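Local atomic coordinates of lactaldehyde dehydrogenase (Methanocaldococcus jannaschii, PDB entry 3PQA), a protein that oxidises lactaldehyde to lactate with NAD(+), a step in the biosynthesis of coenzyme F420, and acts as a homotetramer of the aldehyde dehydrogenase family. Residues B[87-92]-B[308-313]; B[140-145]-B[268-273]. All blocks are in the same frame, centred on the assembly; numbering follows the deposited sequence.

Interaction 1: residues B[87-92]-B[308-313]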
loop_
_atom_site.group_PDB
_atom_site.type_symbol
_atom_site.label_atom_id
_atom_site.label_comp_id
_atom_site.label_asym_id
_atom_site.label_seq_id
_atom_site.Cartn_x
_atom_site.Cartn_y
_atom_site.Cartn_z
ATOM N N PRO B 87 23.013 10.180 -30.809
ATOM C CA PRO B 87 22.842 11.597 -31.135
ATOM C C PRO B 87 22.823 12.464 -29.882
ATOM O O PRO B 87 22.189 12.098 -28.867
ATOM C CB PRO B 87 21.503 11.616 -31.860
ATOM C CG PRO B 87 21.516 10.301 -32.584
ATOM C CD PRO B 87 22.059 9.343 -31.557
ATOM N N ILE B 88 23.551 13.579 -29.949
ATOM C CA ILE B 88 23.799 14.427 -28.771
ATOM C C ILE B 88 22.521 14.880 -28.053
ATOM O O ILE B 88 22.468 14.858 -26.824
ATOM C CB ILE B 88 24.773 15.620 -29.086
ATOM C CG1 ILE B 88 25.178 16.362 -27.806
ATOM C CG2 ILE B 88 24.168 16.579 -30.113
ATOM C CD1 ILE B 88 26.162 15.608 -26.914
ATOM N N LYS B 89 21.482 15.233 -28.813
ATOM C CA LYS B 89 20.189 15.585 -28.201
ATOM C C LYS B 89 19.583 14.446 -27.358
ATOM O O LYS B 89 19.044 14.682 -26.273
ATOM C CB LYS B 89 19.203 16.066 -29.265
ATOM C CG LYS B 89 19.550 17.448 -29.844
ATOM C CD LYS B 89 18.477 17.962 -30.810
ATOM C CE LYS B 89 18.325 17.035 -32.018
ATOM N NZ LYS B 89 17.691 17.723 -33.181
ATOM N N GLN B 90 19.685 13.215 -27.858
ATOM C CA GLN B 90 19.235 12.025 -27.130
ATOM C C GLN B 90 20.150 11.681 -25.957
ATOM O O GLN B 90 19.689 11.182 -24.919
ATOM C CB GLN B 90 19.121 10.834 -28.074
ATOM C CG GLN B 90 18.035 10.989 -29.137
ATOM C CD GLN B 90 18.090 9.879 -30.154
ATOM O OE1 GLN B 90 18.213 8.699 -29.801
ATOM N NE2 GLN B 90 18.006 10.246 -31.434
ATOM N N ALA B 91 21.446 11.945 -26.119
ATOM C CA ALA B 91 22.410 11.748 -25.041
ATOM C C ALA B 91 22.072 12.623 -23.833
ATOM O O ALA B 91 22.147 12.162 -22.687
ATOM C CB ALA B 91 23.817 12.016 -25.530
ATOM N N ARG B 92 21.687 13.870 -24.094
ATOM C CA ARG B 92 21.345 14.817 -23.022
ATOM C C ARG B 92 20.145 14.335 -22.220
ATOM O O ARG B 92 20.146 14.402 -20.981
ATOM C CB ARG B 92 21.079 16.231 -23.569
ATOM C CG ARG B 92 22.307 16.876 -24.180
ATOM C CD ARG B 92 22.095 18.329 -24.587
ATOM N NE ARG B 92 23.335 18.842 -25.173
ATOM C CZ ARG B 92 23.483 19.219 -26.443
ATOM N NH1 ARG B 92 22.462 19.203 -27.288
ATOM N NH2 ARG B 92 24.669 19.643 -26.862
ATOM N N LEU B 308 27.514 13.704 -33.023
ATOM C CA LEU B 308 27.940 14.970 -32.401
ATOM C C LEU B 308 27.255 16.204 -32.987
ATOM O O LEU B 308 27.254 17.268 -32.365
ATOM C CB LEU B 308 29.464 15.132 -32.457
ATOM C CG LEU B 308 30.285 14.417 -31.380
ATOM C CD1 LEU B 308 31.770 14.563 -31.667
ATOM C CD2 LEU B 308 29.945 14.928 -29.961
ATOM N N ASP B 309 26.691 16.061 -34.190
ATOM C CA ASP B 309 25.972 17.155 -34.850
ATOM C C ASP B 309 24.620 17.345 -34.182
ATOM O O ASP B 309 23.851 16.388 -34.024
ATOM C CB ASP B 309 25.800 16.866 -36.345
ATOM C CG ASP B 309 25.450 18.109 -37.168
ATOM O OD1 ASP B 309 24.638 18.951 -36.725
ATOM O OD2 ASP B 309 25.981 18.228 -38.297
ATOM N N GLU B 310 24.339 18.585 -33.795
ATOM C CA GLU B 310 23.076 18.943 -33.150
ATOM C C GLU B 310 21.872 18.613 -34.041
ATOM O O GLU B 310 20.766 18.408 -33.547
ATOM C CB GLU B 310 23.057 20.431 -32.772
ATOM C CG GLU B 310 24.135 20.885 -31.777
ATOM C CD GLU B 310 23.910 20.373 -30.352
ATOM O OE1 GLU B 310 22.754 20.066 -29.991
ATOM O OE2 GLU B 310 24.901 20.267 -29.600
ATOM N N LYS B 311 22.095 18.555 -35.350
ATOM C CA LYS B 311 21.006 18.309 -36.294
ATOM C C LYS B 311 20.699 16.818 -36.516
ATOM O O LYS B 311 19.667 16.480 -37.107
ATOM C CB LYS B 311 21.291 18.979 -37.649
ATOM C CG LYS B 311 21.652 20.463 -37.595
ATOM C CD LYS B 311 21.609 21.044 -39.011
ATOM C CE LYS B 311 22.596 22.189 -39.219
ATOM N NZ LYS B 311 22.153 23.452 -38.549
ATOM N N THR B 312 21.588 15.937 -36.060
ATOM C CA THR B 312 21.466 14.507 -36.357
ATOM C C THR B 312 20.276 13.863 -35.634
ATOM O O THR B 312 20.113 14.015 -34.418
ATOM C CB THR B 312 22.773 13.749 -36.051
ATOM O OG1 THR B 312 23.798 14.167 -36.970
ATOM C CG2 THR B 312 22.577 12.248 -36.184
ATOM N N ASP B 313 19.443 13.162 -36.398
ATOM C CA ASP B 313 18.312 12.419 -35.840
ATOM C C ASP B 313 18.692 10.973 -35.580
ATOM O O ASP B 313 18.252 10.392 -34.595
ATOM C CB ASP B 313 17.123 12.441 -36.799
ATOM C CG ASP B 313 16.542 13.826 -36.980
ATOM O OD1 ASP B 313 16.268 14.504 -35.966
ATOM O OD2 ASP B 313 16.346 14.228 -38.141
HETATM O O HOH W 1 21.755 15.089 -32.122
HETATM O O HOH W 2 16.366 14.563 -33.329
HETATM O O HOH W 3 18.042 8.007 -33.541
HETATM O O HOH W 4 18.422 13.136 -32.027
#
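The start of helix 88-111, with P87 at its N-cap, lies against the loop 308-313, the closest CA pairs being I88 with L308 at 5.5 Å and P87 with T312 at 6.1 Å. A type I turn from D309 to T312 gives the loop its shape; within it D309 OD1 accepts from K311 N, an Asx turn. The side chain of E310 leaves this turn and bends back at chi2 (-71°), which brings its carboxylate end-on to the guanidinium of R92. Two bonds make the salt bridge: R92 NH1 to E310 OE1 at 2.9 Å and R92 NH2 to E310 OE2 at 2.8 Å. Both are nearly straight, each oxygen uses its syn lone pair, and the two planes differ by only 6°. I88 CG1 lies 3.4 Å off one face of the R92 guanidinium, offset toward the rim, while I88 CG2 sits 3.8 Å from E310 OE1. R92 NE is paired with E74, so the guanidinium serves two carboxylates. With an alanine at R92 both bonds to E310 go, and its carboxylate would probably be left without a charged mate and able to swing away from the helix. K89, bent at chi3, carries its alkyl chain across E310 and ends in a weak bond from NZ to E310 O at 3.2 Å. Water fills in the rest: one molecule donates to D309 O and T312 O, and two others accept from Q90 NE2 and donate to T312 O and D313 O. The other end of the Q90 amide, OE1, bonds to Y270 N. Away from the annotated sites, the contact thus combines a bidentate ion pair and hydrated loop carbonyls with packing of P87 and I88, consistent with its partly exposed position.

Interaction 2: residues B[140-145]-B[268-273]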
loop_
_atom_site.group_PDB
_atom_site.type_symbol
_atom_site.label_atom_id
_atom_site.label_comp_id
_atom_site.label_asym_id
_atom_site.label_seq_id
_atom_site.Cartn_x
_atom_site.Cartn_y
_atom_site.Cartn_z
ATOM N N PHE B 140 25.051 -1.656 -23.639
ATOM C CA PHE B 140 25.748 -0.591 -24.345
ATOM C C PHE B 140 24.835 0.600 -24.685
ATOM O O PHE B 140 25.331 1.695 -24.943
ATOM C CB PHE B 140 26.385 -1.138 -25.644
ATOM C CG PHE B 140 25.387 -1.341 -26.773
ATOM C CD1 PHE B 140 24.925 -0.255 -27.525
ATOM C CD2 PHE B 140 24.886 -2.609 -27.062
ATOM C CE1 PHE B 140 24.000 -0.427 -28.548
ATOM C CE2 PHE B 140 23.968 -2.792 -28.094
ATOM C CZ PHE B 140 23.517 -1.700 -28.832
ATOM N N ASN B 141 23.517 0.386 -24.699
ATOM C CA ASN B 141 22.606 1.326 -25.387
ATOM C C ASN B 141 22.144 2.532 -24.567
ATOM O O ASN B 141 22.076 3.655 -25.084
ATOM C CB ASN B 141 21.416 0.587 -26.051
ATOM C CG ASN B 141 20.550 -0.174 -25.054
ATOM O OD1 ASN B 141 20.967 -0.467 -23.929
ATOM N ND2 ASN B 141 19.314 -0.480 -25.463
ATOM N N PHE B 142 21.831 2.306 -23.290
ATOM C CA PHE B 142 21.587 3.390 -22.343
ATOM C C PHE B 142 22.493 3.092 -21.146
ATOM O O PHE B 142 22.013 2.828 -20.036
ATOM C CB PHE B 142 20.091 3.487 -21.964
ATOM C CG PHE B 142 19.200 3.871 -23.127
ATOM C CD1 PHE B 142 18.700 5.164 -23.241
ATOM C CD2 PHE B 142 18.907 2.937 -24.135
ATOM C CE1 PHE B 142 17.887 5.527 -24.348
ATOM C CE2 PHE B 142 18.120 3.284 -25.249
ATOM C CZ PHE B 142 17.606 4.582 -25.352
ATOM N N PRO B 143 23.821 3.136 -21.376
ATOM C CA PRO B 143 24.773 2.687 -20.358
ATOM C C PRO B 143 24.775 3.538 -19.092
ATOM O O PRO B 143 25.167 3.050 -18.028
ATOM C CB PRO B 143 26.122 2.774 -21.091
ATOM C CG PRO B 143 25.924 3.866 -22.097
ATOM C CD PRO B 143 24.503 3.729 -22.550
ATOM N N LEU B 144 24.359 4.795 -19.187
ATOM C CA LEU B 144 24.350 5.633 -18.001
ATOM C C LEU B 144 23.056 5.414 -17.213
ATOM O O LEU B 144 23.099 5.028 -16.047
ATOM C CB LEU B 144 24.562 7.111 -18.337
ATOM C CG LEU B 144 24.512 8.111 -17.174
ATOM C CD1 LEU B 144 25.565 7.795 -16.123
ATOM C CD2 LEU B 144 24.665 9.548 -17.684
ATOM N N ASN B 145 21.909 5.642 -17.844
ATOM C CA ASN B 145 20.648 5.465 -17.101
ATOM C C ASN B 145 20.335 4.011 -16.720
ATOM O O ASN B 145 19.789 3.764 -15.647
ATOM C CB ASN B 145 19.445 6.142 -17.787
ATOM C CG ASN B 145 18.249 6.329 -16.835
ATOM O OD1 ASN B 145 18.416 6.658 -15.650
ATOM N ND2 ASN B 145 17.050 6.121 -17.349
ATOM N N PHE B 268 12.781 4.903 -34.670
ATOM C CA PHE B 268 14.087 5.428 -35.075
ATOM C C PHE B 268 14.941 6.084 -34.002
ATOM O O PHE B 268 16.127 6.311 -34.225
ATOM C CB PHE B 268 13.951 6.298 -36.331
ATOM C CG PHE B 268 13.328 5.560 -37.496
ATOM C CD1 PHE B 268 13.938 4.416 -38.018
ATOM C CD2 PHE B 268 12.118 5.978 -38.038
ATOM C CE1 PHE B 268 13.371 3.712 -39.074
ATOM C CE2 PHE B 268 11.538 5.286 -39.112
ATOM C CZ PHE B 268 12.175 4.142 -39.628
ATOM N N ILE B 269 14.367 6.361 -32.833
ATOM C CA ILE B 269 15.182 6.740 -31.675
ATOM C C ILE B 269 16.336 5.743 -31.476
ATOM O O ILE B 269 16.135 4.525 -31.537
ATOM C CB ILE B 269 14.316 6.857 -30.389
ATOM C CG1 ILE B 269 13.567 8.192 -30.376
ATOM C CG2 ILE B 269 15.165 6.696 -29.097
ATOM C CD1 ILE B 269 14.449 9.422 -30.134
ATOM N N TYR B 270 17.528 6.294 -31.228
ATOM C CA TYR B 270 18.785 5.539 -31.089
ATOM C C TYR B 270 18.952 4.443 -32.150
ATOM O O TYR B 270 19.437 3.346 -31.871
ATOM C CB TYR B 270 18.996 5.030 -29.640
ATOM C CG TYR B 270 20.418 4.534 -29.368
ATOM C CD1 TYR B 270 21.533 5.272 -29.781
ATOM C CD2 TYR B 270 20.640 3.331 -28.716
ATOM C CE1 TYR B 270 22.834 4.817 -29.535
ATOM C CE2 TYR B 270 21.938 2.861 -28.472
ATOM C CZ TYR B 270 23.027 3.613 -28.877
ATOM O OH TYR B 270 24.305 3.140 -28.642
ATOM N N ALA B 271 18.569 4.773 -33.385
ATOM C CA ALA B 271 18.715 3.857 -34.536
ATOM C C ALA B 271 18.041 2.500 -34.298
ATOM O O ALA B 271 18.491 1.471 -34.798
ATOM C CB ALA B 271 20.204 3.689 -34.908
ATOM N N GLY B 272 16.974 2.492 -33.496
ATOM C CA GLY B 272 16.260 1.262 -33.170
ATOM C C GLY B 272 16.952 0.334 -32.172
ATOM O O GLY B 272 16.518 -0.808 -31.981
ATOM N N GLN B 273 18.024 0.810 -31.531
ATOM C CA GLN B 273 18.781 -0.020 -30.588
ATOM C C GLN B 273 18.229 0.141 -29.170
ATOM O O GLN B 273 18.968 0.434 -28.227
ATOM C CB GLN B 273 20.275 0.317 -30.625
ATOM C CG GLN B 273 20.866 0.233 -32.021
ATOM C CD GLN B 273 22.312 0.676 -32.067
ATOM O OE1 GLN B 273 23.212 -0.147 -32.269
ATOM N NE2 GLN B 273 22.552 1.964 -31.861
#
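Y270, Q273 and F140 have the most surface buried where two loops of the aldehyde dehydrogenase fold meet: 140-145, which follows strand 122-138 and leads into helix 145-156, and 268-273, which runs from helix 256-268 toward C275, probably the catalytic cysteine, as in related aldehyde dehydrogenases, whose side chain is about 5 Å from that of N141. The side chain of Y270 starts toward 140-145, with CG anti to the backbone N (chi1 -166°), which lays the ring alongside N141. Its OH comes to the edge of the F140 ring, in plane and 3.6 Å from F140 CE1. This hydroxyl is hydrogen-bonded to A84 O, and K86 makes cation-pi contacts with the rings of F142 and Y270. At the Y270 ring edge, CE2 meets N141 CB at 3.4 Å, a close fit. F142 approaches the same ring obliquely, centroids 5.9 Å apart and planes at 73°. Q273 reaches F140 from another direction: its extended side chain crosses the phenyl at about a right angle, with Q273 OE1 3.8 Å from F140 CZ. That oxygen accepts from I318 N, while Q273 NE2 lies over a face of Y270, toward the rim, and makes a weak bond to Y270 O. The one hydrogen bond between the two loops runs from N141 ND2 to Q273 O, 2.9 Å, with the acceptor practically in the amide plane of N141 and the donor tilted 29° from the carbonyl plane.

Overall arrangement
The two contacts have centres 12 Å apart and meet directly: the bond from Y270 N to Q90 OE1 is the joint between them, and Q90 also packs on I269. Interaction 2 is the buried one, about 8 Å from the chain centre and beside the probable active site; interaction 1 lies about 19 Å from that centre and is partly exposed. Helix 88-111 serves both, supplying the first segment of interaction 1 and, through E94, touching F142 and P143 of interaction 2. Chemistry follows place: an ion pair and waters toward the surface; inside, aromatic rings, with the charge of K86 against two of them, and a hydrogen bond from an amide to a carbonyl.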